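Local coordinates for protein carbon monoxide dehydrogenase (Thermococcus sp. AM4, PDB 6T7J) that catalyses the reversible oxidation of carbon monoxide to carbon dioxide, probably passing the electrons out through its iron-sulfur clusters, at residues N88-H100 / M556-V568. Residues are numbered along the deposited sequence; the frame is centred on the assembly and turned at random.
With MSK (Broken Fe4S4 cluster), chain F.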
loop_
_atom_site.group_PDB
_atom_site.type_symbol
_atom_site.label_atom_id
_atom_site.label_comp_id
_atom_site.label_asym_id
_atom_site.label_seq_id
_atom_site.Cartn_x
_atom_site.Cartn_y
_atom_site.Cartn_z
ATOM N N ASN A 88 -10.154 -4.168 -2.800
ATOM C CA ASN A 88 -10.114 -2.732 -3.061
ATOM C C ASN A 88 -10.360 -1.936 -1.782
ATOM O O ASN A 88 -9.672 -0.937 -1.513
ATOM C CB ASN A 88 -11.134 -2.373 -4.144
ATOM C CG ASN A 88 -10.832 -3.040 -5.480
ATOM O OD1 ASN A 88 -9.699 -3.444 -5.746
ATOM N ND2 ASN A 88 -11.847 -3.154 -6.327
ATOM N N LEU A 89 -11.318 -2.379 -0.960
ATOM C CA LEU A 89 -11.547 -1.706 0.316
ATOM C C LEU A 89 -10.332 -1.826 1.233
ATOM O O LEU A 89 -9.993 -0.882 1.961
ATOM C CB LEU A 89 -12.792 -2.275 0.998
ATOM C CG LEU A 89 -13.397 -1.371 2.072
ATOM C CD1 LEU A 89 -14.173 -0.226 1.431
ATOM C CD2 LEU A 89 -14.285 -2.165 3.016
ATOM N N LEU A 90 -9.668 -2.986 1.214
ATOM C CA LEU A 90 -8.463 -3.164 2.014
ATOM C C LEU A 90 -7.382 -2.176 1.600
ATOM O O LEU A 90 -6.667 -1.633 2.450
ATOM C CB LEU A 90 -7.953 -4.599 1.885
ATOM C CG LEU A 90 -6.784 -4.938 2.808
ATOM C CD1 LEU A 90 -7.159 -4.549 4.208
ATOM C CD2 LEU A 90 -6.419 -6.411 2.749
ATOM N N ARG A 91 -7.249 -1.925 0.297
ATOM C CA ARG A 91 -6.245 -0.961 -0.146
ATOM C C ARG A 91 -6.633 0.463 0.240
ATOM O O ARG A 91 -5.754 1.285 0.531
ATOM C CB ARG A 91 -6.018 -1.081 -1.652
ATOM C CG ARG A 91 -5.287 -2.359 -2.037
ATOM C CD ARG A 91 -4.524 -2.224 -3.340
ATOM N NE ARG A 91 -3.724 -3.417 -3.604
ATOM C CZ ARG A 91 -3.146 -3.690 -4.768
ATOM N NH1 ARG A 91 -3.273 -2.852 -5.787
ATOM N NH2 ARG A 91 -2.439 -4.806 -4.912
ATOM N N MET A 92 -7.932 0.767 0.274
ATOM C CA MET A 92 -8.358 2.065 0.801
ATOM C C MET A 92 -7.946 2.223 2.264
ATOM O O MET A 92 -7.413 3.268 2.672
ATOM C CB MET A 92 -9.872 2.226 0.650
ATOM C CG MET A 92 -10.362 2.243 -0.787
ATOM S SD MET A 92 -12.097 2.720 -0.913
ATOM C CE MET A 92 -11.939 4.475 -1.249
ATOM N N ILE A 93 -8.198 1.189 3.071
ATOM C CA ILE A 93 -7.799 1.228 4.478
ATOM C C ILE A 93 -6.288 1.390 4.598
ATOM O O ILE A 93 -5.793 2.156 5.436
ATOM C CB ILE A 93 -8.285 -0.035 5.214
ATOM C CG1 ILE A 93 -9.812 -0.061 5.290
ATOM C CG2 ILE A 93 -7.679 -0.104 6.614
ATOM C CD1 ILE A 93 -10.362 -1.354 5.840
ATOM N N ALA A 94 -5.536 0.659 3.770
ATOM C CA ALA A 94 -4.081 0.758 3.787
ATOM C C ALA A 94 -3.623 2.181 3.506
ATOM O O ALA A 94 -2.746 2.704 4.202
ATOM C CB ALA A 94 -3.478 -0.209 2.769
ATOM N N ALA A 95 -4.216 2.831 2.500
ATOM C CA ALA A 95 -3.785 4.180 2.145
ATOM C C ALA A 95 -4.126 5.188 3.240
ATOM O O ALA A 95 -3.323 6.081 3.543
ATOM C CB ALA A 95 -4.408 4.596 0.814
ATOM N N GLY A 96 -5.308 5.066 3.848
ATOM C CA GLY A 96 -5.654 5.978 4.933
ATOM C C GLY A 96 -4.755 5.807 6.147
ATOM O O GLY A 96 -4.252 6.790 6.720
ATOM N N ALA A 97 -4.549 4.553 6.560
ATOM C CA ALA A 97 -3.630 4.275 7.656
ATOM C C ALA A 97 -2.233 4.787 7.341
ATOM O O ALA A 97 -1.548 5.313 8.223
ATOM C CB ALA A 97 -3.602 2.775 7.947
ATOM N N ALA A 98 -1.802 4.665 6.080
ATOM C CA ALA A 98 -0.472 5.125 5.693
ATOM C C ALA A 98 -0.355 6.642 5.780
ATOM O O ALA A 98 0.673 7.164 6.226
ATOM C CB ALA A 98 -0.148 4.648 4.279
ATOM N N ALA A 99 -1.384 7.365 5.338
ATOM C CA ALA A 99 -1.359 8.819 5.453
ATOM C C ALA A 99 -1.235 9.245 6.912
ATOM O O ALA A 99 -0.371 10.064 7.270
ATOM C CB ALA A 99 -2.613 9.416 4.817
ATOM N N HIS A 100 -2.087 8.682 7.777
ATOM C CA HIS A 100 -2.017 9.046 9.191
ATOM C C HIS A 100 -0.688 8.631 9.810
ATOM O O HIS A 100 -0.150 9.343 10.671
ATOM C CB HIS A 100 -3.190 8.429 9.952
ATOM C CG HIS A 100 -4.493 9.125 9.708
ATOM N ND1 HIS A 100 -5.705 8.469 9.729
ATOM C CD2 HIS A 100 -4.772 10.420 9.427
ATOM C CE1 HIS A 100 -6.674 9.330 9.475
ATOM N NE2 HIS A 100 -6.135 10.521 9.289
ATOM N N MET A 556 -14.908 11.290 1.741
ATOM C CA MET A 556 -14.357 10.980 0.423
ATOM C C MET A 556 -12.981 10.332 0.454
ATOM O O MET A 556 -12.631 9.644 -0.512
ATOM C CB MET A 556 -14.283 12.243 -0.448
ATOM C CG MET A 556 -13.267 13.282 0.017
ATOM S SD MET A 556 -11.588 13.042 -0.614
ATOM C CE MET A 556 -10.659 14.103 0.494
ATOM N N SER A 557 -12.187 10.513 1.505
ATOM C CA SER A 557 -10.795 10.092 1.511
ATOM C C SER A 557 -10.644 8.660 2.018
ATOM O O SER A 557 -11.505 8.122 2.716
ATOM C CB SER A 557 -9.956 11.035 2.375
ATOM O OG SER A 557 -10.143 10.760 3.754
ATOM N N GLU A 558 -9.516 8.045 1.654
ATOM C CA GLU A 558 -9.174 6.737 2.204
ATOM C C GLU A 558 -8.873 6.830 3.696
ATOM O O GLU A 558 -9.092 5.861 4.441
ATOM C CB GLU A 558 -7.989 6.148 1.434
ATOM C CG GLU A 558 -8.307 5.811 -0.023
ATOM C CD GLU A 558 -7.065 5.693 -0.896
ATOM O OE1 GLU A 558 -6.933 4.677 -1.612
ATOM O OE2 GLU A 558 -6.221 6.613 -0.871
ATOM N N LYS A 559 -8.382 7.989 4.148
ATOM C CA LYS A 559 -8.252 8.237 5.580
ATOM C C LYS A 559 -9.593 8.088 6.286
ATOM O O LYS A 559 -9.663 7.530 7.387
ATOM C CB LYS A 559 -7.675 9.631 5.821
ATOM C CG LYS A 559 -6.162 9.682 5.880
ATOM C CD LYS A 559 -5.674 11.114 6.022
ATOM C CE LYS A 559 -6.083 11.953 4.827
ATOM N NZ LYS A 559 -5.889 13.407 5.070
ATOM N N ALA A 560 -10.669 8.584 5.666
ATOM C CA ALA A 560 -11.995 8.436 6.257
ATOM C C ALA A 560 -12.397 6.972 6.343
ATOM O O ALA A 560 -13.064 6.559 7.299
ATOM C CB ALA A 560 -13.024 9.228 5.450
ATOM N N VAL A 561 -11.998 6.167 5.355
ATOM C CA VAL A 561 -12.297 4.739 5.403
ATOM C C VAL A 561 -11.574 4.088 6.573
ATOM O O VAL A 561 -12.160 3.294 7.321
ATOM C CB VAL A 561 -11.934 4.066 4.069
ATOM C CG1 VAL A 561 -12.272 2.582 4.118
ATOM C CG2 VAL A 561 -12.658 4.748 2.919
ATOM N N SER A 562 -10.292 4.418 6.758
ATOM C CA SER A 562 -9.560 3.881 7.903
ATOM C C SER A 562 -10.191 4.320 9.220
ATOM O O SER A 562 -10.310 3.522 10.160
ATOM C CB SER A 562 -8.094 4.312 7.846
ATOM O OG SER A 562 -7.387 3.824 8.972
ATOM N N ILE A 563 -10.604 5.588 9.304
ATOM C CA ILE A 563 -11.194 6.110 10.536
ATOM C C ILE A 563 -12.497 5.386 10.851
ATOM O O ILE A 563 -12.731 4.958 11.987
ATOM C CB ILE A 563 -11.408 7.630 10.430
ATOM C CG1 ILE A 563 -10.069 8.367 10.451
ATOM C CG2 ILE A 563 -12.301 8.121 11.559
ATOM C CD1 ILE A 563 -10.151 9.788 9.939
ATOM N N GLY A 564 -13.373 5.255 9.852
ATOM C CA GLY A 564 -14.623 4.548 10.071
ATOM C C GLY A 564 -14.403 3.097 10.448
ATOM O O GLY A 564 -15.101 2.554 11.311
ATOM N N THR A 565 -13.410 2.455 9.825
ATOM C CA THR A 565 -13.143 1.057 10.136
ATOM C C THR A 565 -12.637 0.894 11.564
ATOM O O THR A 565 -13.042 -0.042 12.260
ATOM C CB THR A 565 -12.145 0.468 9.139
ATOM O OG1 THR A 565 -12.653 0.621 7.808
ATOM C CG2 THR A 565 -11.925 -1.014 9.423
ATOM N N TYR A 566 -11.761 1.792 12.032
ATOM C CA TYR A 566 -11.289 1.627 13.403
ATOM C C TYR A 566 -12.298 2.128 14.424
ATOM O O TYR A 566 -12.242 1.709 15.586
ATOM C CB TYR A 566 -9.904 2.269 13.608
ATOM C CG TYR A 566 -9.768 3.782 13.724
ATOM C CD1 TYR A 566 -10.378 4.498 14.750
ATOM C CD2 TYR A 566 -8.949 4.480 12.847
ATOM C CE1 TYR A 566 -10.220 5.868 14.860
ATOM C CE2 TYR A 566 -8.782 5.849 12.953
ATOM C CZ TYR A 566 -9.418 6.536 13.959
ATOM O OH TYR A 566 -9.251 7.897 14.067
ATOM N N PHE A 567 -13.237 2.985 14.021
ATOM C CA PHE A 567 -14.386 3.242 14.877
ATOM C C PHE A 567 -15.205 1.972 15.053
ATOM O O PHE A 567 -15.448 1.528 16.181
ATOM C CB PHE A 567 -15.238 4.373 14.300
ATOM C CG PHE A 567 -14.791 5.744 14.728
ATOM C CD1 PHE A 567 -14.003 5.906 15.855
ATOM C CD2 PHE A 567 -15.151 6.865 14.001
ATOM C CE1 PHE A 567 -13.586 7.160 16.253
ATOM C CE2 PHE A 567 -14.735 8.125 14.395
ATOM C CZ PHE A 567 -13.953 8.272 15.522
ATOM N N VAL A 568 -15.600 1.346 13.941
ATOM C CA VAL A 568 -16.315 0.071 14.013
ATOM C C VAL A 568 -15.559 -0.910 14.902
ATOM O O VAL A 568 -16.114 -1.471 15.854
ATOM C CB VAL A 568 -16.540 -0.504 12.603
ATOM C CG1 VAL A 568 -17.037 -1.938 12.690
ATOM C CG2 VAL A 568 -17.530 0.357 11.827
HETATM S S1 MSK F . -8.923 17.364 5.677
HETATM S S3 MSK F . -9.564 13.972 5.300
HETATM S S4 MSK F . -11.314 16.230 3.399
HETATM S S5 MSK F . -11.557 16.000 6.835
HETATM FE FE1 MSK F . -7.995 16.132 7.328
HETATM FE FE2 MSK F . -11.213 17.361 5.265
HETATM FE FE3 MSK F . -11.635 14.679 4.893
HETATM FE FE4 MSK F . -9.315 15.809 4.070
#
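G96 and K559 mark a close, near-perpendicular helix crossing, buried up against the second subunit and beside the broken cluster: residues 88-100 of helix 81-115 cross residues 558-568 of helix 558-569 at -97°, axes 6.8 Å apart. G96 makes the closeness possible: its CA lies 3.5 Å from E558 O in a CA-H...O contact, and a side chain there would run into the E558 carbonyl and K559. Toward the 88 end, V561 CG1 meets I93 CG1 at 3.8 Å, and E558 lays its extended chain across M92 and A95 to reach a salt bridge with R91 of the second subunit. At the other end the H100 ring spreads over the K559 chain, K559 CG 3.7 Å from the H100 ring centroid in a CH-pi contact, while I563 CD1 comes in at the ring edge, 3.5 Å from H100 CE1. D226 holds H100 ND1 and also S562 OG. An alanine in place of H100 would probably leave the K559 methylenes uncovered on that side and cost D226 one partner. A bend at chi3 (-62°) carries the K559 amine past the ring to the cluster, where NZ, hydrogen-bonded to Q342 OE1, stops 3.7 Å from MSK S3. With S557 OG capping A560 N, this is a helix N-terminus lining the cluster C pocket of a nickel CO dehydrogenase, here without nickel.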